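Local coordinates for protein leucyl-trna synthetase (Plasmodium knowlesi, PDB 5FOF) that probably clears mischarged tRNA as the editing domain of the cytosolic leucyl-tRNA synthetase, the enzyme that joins leucine to its tRNA and whose P. falciparum counterpart antimalarial benzoxaboroles target, at residues A[88-96]-A[183-191]. Numbering follows the deposited sequence.
Sequences TAYGQNYTF and RTYSNLSEK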
ATOM      1  N   THR A  88      -0.568  -6.826 -10.936  1.00 41.51           N
ATOM      2  CA  THR A  88      -1.280  -7.803 -10.099  1.00 38.58           C
ATOM      3  C   THR A  88      -2.404  -7.176  -9.267  1.00 38.98           C
ATOM      4  O   THR A  88      -3.132  -7.898  -8.593  1.00 41.45           O
ATOM      5  CB  THR A  88      -0.317  -8.571  -9.152  1.00 36.34           C
ATOM      6  OG1 THR A  88       0.331  -7.662  -8.251  1.00 33.44           O
ATOM      7  CG2 THR A  88       0.727  -9.304  -9.948  1.00 38.48           C
ATOM      8  N   ALA A  89      -2.553  -5.855  -9.304  1.00 39.91           N
ATOM      9  CA  ALA A  89      -3.525  -5.167  -8.452  1.00 41.99           C
ATOM     10  C   ALA A  89      -4.980  -5.642  -8.600  1.00 42.97           C
ATOM     11  O   ALA A  89      -5.770  -5.518  -7.651  1.00 44.52           O
ATOM     12  CB  ALA A  89      -3.455  -3.673  -8.698  1.00 44.42           C
ATOM     13  N   TYR A  90      -5.340  -6.155  -9.778  1.00 42.43           N
ATOM     14  CA  TYR A  90      -6.630  -6.817  -9.968  1.00 44.34           C
ATOM     15  C   TYR A  90      -6.836  -7.910  -8.928  1.00 43.49           C
ATOM     16  O   TYR A  90      -7.937  -8.063  -8.384  1.00 43.18           O
ATOM     17  CB  TYR A  90      -6.753  -7.419 -11.372  1.00 47.81           C
ATOM     18  CG  TYR A  90      -8.175  -7.773 -11.736  1.00 51.31           C
ATOM     19  CD1 TYR A  90      -9.133  -6.767 -11.892  1.00 54.08           C
ATOM     20  CD2 TYR A  90      -8.570  -9.102 -11.917  1.00 52.24           C
ATOM     21  CE1 TYR A  90     -10.440  -7.071 -12.212  1.00 58.76           C
ATOM     22  CE2 TYR A  90      -9.880  -9.423 -12.232  1.00 54.52           C
ATOM     23  CZ  TYR A  90     -10.814  -8.401 -12.380  1.00 60.45           C
ATOM     24  OH  TYR A  90     -12.124  -8.679 -12.697  1.00 61.30           O
ATOM     25  N   GLY A  91      -5.765  -8.654  -8.648  1.00 41.60           N
ATOM     26  CA  GLY A  91      -5.782  -9.748  -7.685  1.00 38.56           C
ATOM     27  C   GLY A  91      -5.641  -9.389  -6.222  1.00 38.20           C
ATOM     28  O   GLY A  91      -5.621 -10.287  -5.390  1.00 41.71           O
ATOM     29  N   GLN A  92      -5.557  -8.106  -5.885  1.00 38.13           N
ATOM     30  CA  GLN A  92      -5.481  -7.681  -4.474  1.00 40.10           C
ATOM     31  C   GLN A  92      -6.664  -8.151  -3.598  1.00 41.00           C
ATOM     32  O   GLN A  92      -7.761  -7.610  -3.696  1.00 41.05           O
ATOM     33  CB  GLN A  92      -5.306  -6.145  -4.338  1.00 38.05           C
ATOM     34  CG  GLN A  92      -5.001  -5.740  -2.902  1.00 37.33           C
ATOM     35  CD  GLN A  92      -4.718  -4.271  -2.674  1.00 38.62           C
ATOM     36  OE1 GLN A  92      -4.559  -3.847  -1.528  1.00 41.21           O
ATOM     37  NE2 GLN A  92      -4.648  -3.489  -3.734  1.00 39.33           N
ATOM     38  N   ASN A  93      -6.404  -9.135  -2.736  1.00 42.62           N
ATOM     39  CA  ASN A  93      -7.353  -9.579  -1.712  1.00 43.31           C
ATOM     40  C   ASN A  93      -7.182  -8.976  -0.301  1.00 46.37           C
ATOM     41  O   ASN A  93      -8.146  -8.978   0.474  1.00 46.13           O
ATOM     42  CB  ASN A  93      -7.389 -11.097  -1.638  1.00 46.97           C
ATOM     43  CG  ASN A  93      -6.039 -11.726  -1.316  1.00 51.53           C
ATOM     44  OD1 ASN A  93      -4.980 -11.132  -1.537  1.00 49.94           O
ATOM     45  ND2 ASN A  93      -6.077 -12.970  -0.853  1.00 50.81           N
ATOM     46  N   TYR A  94      -5.992  -8.463   0.047  1.00 45.90           N
ATOM     47  CA  TYR A  94      -5.805  -7.732   1.327  1.00 42.70           C
ATOM     48  C   TYR A  94      -4.853  -6.564   1.171  1.00 41.57           C
ATOM     49  O   TYR A  94      -4.435  -6.254   0.073  1.00 42.29           O
ATOM     50  CB  TYR A  94      -5.323  -8.687   2.432  1.00 44.62           C
ATOM     51  CG  TYR A  94      -6.346  -9.735   2.758  1.00 43.69           C
ATOM     52  CD1 TYR A  94      -6.381 -10.936   2.069  1.00 42.02           C
ATOM     53  CD2 TYR A  94      -7.309  -9.498   3.721  1.00 44.95           C
ATOM     54  CE1 TYR A  94      -7.347 -11.875   2.345  1.00 43.99           C
ATOM     55  CE2 TYR A  94      -8.274 -10.431   4.006  1.00 42.98           C
ATOM     56  CZ  TYR A  94      -8.290 -11.610   3.314  1.00 42.13           C
ATOM     57  OH  TYR A  94      -9.251 -12.528   3.598  1.00 44.87           O
ATOM     58  N   THR A  95      -4.543  -5.890   2.269  1.00 43.65           N
ATOM     59  CA  THR A  95      -3.477  -4.884   2.306  1.00 45.02           C
ATOM     60  C   THR A  95      -2.625  -5.080   3.563  1.00 43.50           C
ATOM     61  O   THR A  95      -3.173  -5.237   4.660  1.00 41.78           O
ATOM     62  CB  THR A  95      -4.080  -3.473   2.283  1.00 44.57           C
ATOM     63  OG1 THR A  95      -4.708  -3.283   1.025  1.00 44.45           O
ATOM     64  CG2 THR A  95      -3.016  -2.414   2.456  1.00 46.51           C
ATOM     65  N   PHE A  96      -1.298  -5.046   3.407  1.00 38.95           N
ATOM     66  CA  PHE A  96      -0.400  -5.370   4.512  1.00 36.99           C
ATOM     67  C   PHE A  96       0.238  -4.128   5.100  1.00 36.87           C
ATOM     68  O   PHE A  96       0.690  -3.242   4.376  1.00 38.16           O
ATOM     69  CB  PHE A  96       0.717  -6.318   4.064  1.00 37.36           C
ATOM     70  CG  PHE A  96       0.287  -7.752   3.826  1.00 33.58           C
ATOM     71  CD1 PHE A  96      -0.493  -8.445   4.757  1.00 32.13           C
ATOM     72  CD2 PHE A  96       0.746  -8.434   2.699  1.00 32.17           C
ATOM     73  CE1 PHE A  96      -0.862  -9.760   4.545  1.00 30.25           C
ATOM     74  CE2 PHE A  96       0.384  -9.749   2.473  1.00 32.70           C
ATOM     75  CZ  PHE A  96      -0.425 -10.413   3.407  1.00 33.14           C
ATOM     76  N   ARG A 183     -11.714  -2.265   7.070  1.00 55.49           N
ATOM     77  CA  ARG A 183     -12.305  -2.620   5.795  1.00 56.57           C
ATOM     78  C   ARG A 183     -11.792  -1.587   4.807  1.00 50.51           C
ATOM     79  O   ARG A 183     -11.803  -0.399   5.099  1.00 45.05           O
ATOM     80  CB  ARG A 183     -13.837  -2.580   5.885  1.00 67.27           C
ATOM     81  CG  ARG A 183     -14.527  -3.546   4.943  1.00 78.96           C
ATOM     82  CD  ARG A 183     -16.027  -3.311   4.871  1.00 89.22           C
ATOM     83  NE  ARG A 183     -16.552  -3.749   3.579  1.00100.51           N
ATOM     84  CZ  ARG A 183     -17.807  -3.586   3.165  1.00106.77           C
ATOM     85  NH1 ARG A 183     -18.716  -3.002   3.947  1.00112.33           N
ATOM     86  NH2 ARG A 183     -18.161  -4.024   1.957  1.00106.58           N
ATOM     87  N   THR A 184     -11.317  -2.056   3.659  1.00 48.28           N
ATOM     88  CA  THR A 184     -10.631  -1.214   2.686  1.00 46.80           C
ATOM     89  C   THR A 184     -10.955  -1.669   1.273  1.00 46.59           C
ATOM     90  O   THR A 184     -11.316  -2.834   1.041  1.00 47.24           O
ATOM     91  CB  THR A 184      -9.086  -1.233   2.883  1.00 47.20           C
ATOM     92  OG1 THR A 184      -8.596  -2.582   2.935  1.00 53.22           O
ATOM     93  CG2 THR A 184      -8.682  -0.513   4.172  1.00 45.58           C
ATOM     94  N   TYR A 185     -10.832  -0.758   0.319  1.00 43.67           N
ATOM     95  CA  TYR A 185     -10.932  -1.155  -1.079  1.00 44.26           C
ATOM     96  C   TYR A 185      -9.930  -0.388  -1.930  1.00 42.17           C
ATOM     97  O   TYR A 185      -9.380   0.612  -1.498  1.00 39.17           O
ATOM     98  CB  TYR A 185     -12.374  -0.975  -1.576  1.00 44.04           C
ATOM     99  CG  TYR A 185     -12.863   0.448  -1.648  1.00 43.89           C
ATOM    100  CD1 TYR A 185     -13.443   1.074  -0.536  1.00 46.41           C
ATOM    101  CD2 TYR A 185     -12.780   1.165  -2.829  1.00 44.03           C
ATOM    102  CE1 TYR A 185     -13.915   2.384  -0.608  1.00 45.79           C
ATOM    103  CE2 TYR A 185     -13.238   2.472  -2.916  1.00 45.98           C
ATOM    104  CZ  TYR A 185     -13.810   3.078  -1.807  1.00 47.86           C
ATOM    105  OH  TYR A 185     -14.249   4.378  -1.907  1.00 50.95           O
ATOM    106  N   SER A 186      -9.658  -0.905  -3.118  1.00 44.30           N
ATOM    107  CA  SER A 186      -9.045  -0.108  -4.164  1.00 46.00           C
ATOM    108  C   SER A 186     -10.004  -0.078  -5.333  1.00 45.91           C
ATOM    109  O   SER A 186     -10.865  -0.953  -5.455  1.00 47.11           O
ATOM    110  CB  SER A 186      -7.695  -0.679  -4.589  1.00 47.13           C
ATOM    111  OG  SER A 186      -7.814  -1.613  -5.640  1.00 48.52           O
ATOM    112  N   ASN A 187      -9.835   0.916  -6.198  1.00 46.01           N
ATOM    113  CA  ASN A 187     -10.591   0.976  -7.449  1.00 48.24           C
ATOM    114  C   ASN A 187      -9.998   0.150  -8.595  1.00 49.68           C
ATOM    115  O   ASN A 187     -10.472   0.254  -9.718  1.00 56.46           O
ATOM    116  CB  ASN A 187     -10.803   2.432  -7.879  1.00 45.51           C
ATOM    117  CG  ASN A 187     -11.805   3.151  -7.006  1.00 44.23           C
ATOM    118  OD1 ASN A 187     -12.731   2.548  -6.461  1.00 47.44           O
ATOM    119  ND2 ASN A 187     -11.636   4.441  -6.876  1.00 44.49           N
ATOM    120  N   LEU A 188      -8.986  -0.674  -8.322  1.00 52.04           N
ATOM    121  CA  LEU A 188      -8.424  -1.594  -9.322  1.00 48.80           C
ATOM    122  C   LEU A 188      -8.706  -3.054  -9.014  1.00 44.97           C
ATOM    123  O   LEU A 188      -8.595  -3.890  -9.900  1.00 49.34           O
ATOM    124  CB  LEU A 188      -6.911  -1.393  -9.434  1.00 48.24           C
ATOM    125  CG  LEU A 188      -6.404   0.050  -9.441  1.00 52.23           C
ATOM    126  CD1 LEU A 188      -4.888   0.074  -9.389  1.00 56.81           C
ATOM    127  CD2 LEU A 188      -6.902   0.833 -10.643  1.00 52.34           C
ATOM    128  N   SER A 189      -9.058  -3.370  -7.774  1.00 45.87           N
ATOM    129  CA  SER A 189      -9.241  -4.764  -7.348  1.00 48.04           C
ATOM    130  C   SER A 189     -10.527  -5.352  -7.872  1.00 51.36           C
ATOM    131  O   SER A 189     -11.506  -4.644  -8.056  1.00 57.70           O
ATOM    132  CB  SER A 189      -9.242  -4.877  -5.817  1.00 44.76           C
ATOM    133  OG  SER A 189      -9.906  -3.784  -5.240  1.00 43.99           O
ATOM    134  N   GLU A 190     -10.514  -6.659  -8.086  1.00 56.90           N
ATOM    135  CA  GLU A 190     -11.709  -7.395  -8.443  1.00 60.75           C
ATOM    136  C   GLU A 190     -12.756  -7.298  -7.326  1.00 60.58           C
ATOM    137  O   GLU A 190     -13.884  -6.898  -7.593  1.00 58.41           O
ATOM    138  CB  GLU A 190     -11.363  -8.854  -8.731  1.00 64.51           C
ATOM    139  CG  GLU A 190     -12.499  -9.668  -9.331  1.00 65.36           C
ATOM    140  CD  GLU A 190     -12.586 -11.071  -8.768  1.00 70.91           C
ATOM    141  OE1 GLU A 190     -12.214 -11.273  -7.587  1.00 75.22           O
ATOM    142  OE2 GLU A 190     -13.047 -11.972  -9.503  1.00 77.01           O
ATOM    143  N   LYS A 191     -12.386  -7.639  -6.090  1.00 63.10           N
ATOM    144  CA  LYS A 191     -13.323  -7.530  -4.956  1.00 65.69           C
ATOM    145  C   LYS A 191     -13.065  -6.262  -4.181  1.00 69.21           C
ATOM    146  O   LYS A 191     -11.975  -5.694  -4.269  1.00 69.20           O
ATOM    147  CB  LYS A 191     -13.257  -8.763  -4.066  1.00 70.11           C
ATOM    148  CG  LYS A 191     -13.482 -10.031  -4.879  1.00 77.58           C
ATOM    149  CD  LYS A 191     -14.453 -11.027  -4.260  1.00 81.07           C
ATOM    150  CE  LYS A 191     -14.935 -12.022  -5.317  1.00 81.93           C
ATOM    151  NZ  LYS A 191     -15.167 -13.389  -4.771  1.00 83.59           N
TER
HETATM  152  O   HOH W   1      -5.803  -3.235  -6.076  1.00 40.80           O
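Tyr90 and Glu190 illustrate how one residue can hold another by backbone and side chain at once. The direct hydrogen bond between the segments runs from Glu190 N to Tyr90 O (2.9 Å), nearly straight at 163° and directed at a lone pair in the carbonyl plane. Two CA-H...O contacts accompany it on one side: Tyr90 CA lies 3.5 Å from Leu188 O, and Ser189 CA lies 3.6 Å from Ala89 O.

Side-chain packing reinforces this backbone pairing. The Tyr90 ring comes back alongside the other segment because chi1 of -164° places CG beside the carbonyl carbon, although its CB starts away from it. Glu190 CB then sits over one ring face as a CH-pi contact, 3.9 Å from the centroid and displaced toward the rim, while CG of Glu190 reaches Tyr90 OH at 3.5 Å. The carboxylate plane is turned 59° from the ring, and methylenes do the touching. A smaller apolar contact joins Ala89 CB to Leu188 CD1.

Water supplies the third kind of link, bridging Ala89 O, to which it donates (2.8 Å), and Ser186 OG. Ser186 OG also accepts from Leu188 N at 3.1 Å, closing an ST turn that shapes the loop facing 88-91.

Within the editing domain, the contact joins the 3-10 turn before strand 94-97 to the loop after strand 183-185. Strand 194-198 lies between these strands, hydrogen-bonded to both. Phe251 meets the Tyr90 ring edge-to-face, and Ile38 of strand 33-40 packs against Gln92, Thr95 and Ser186.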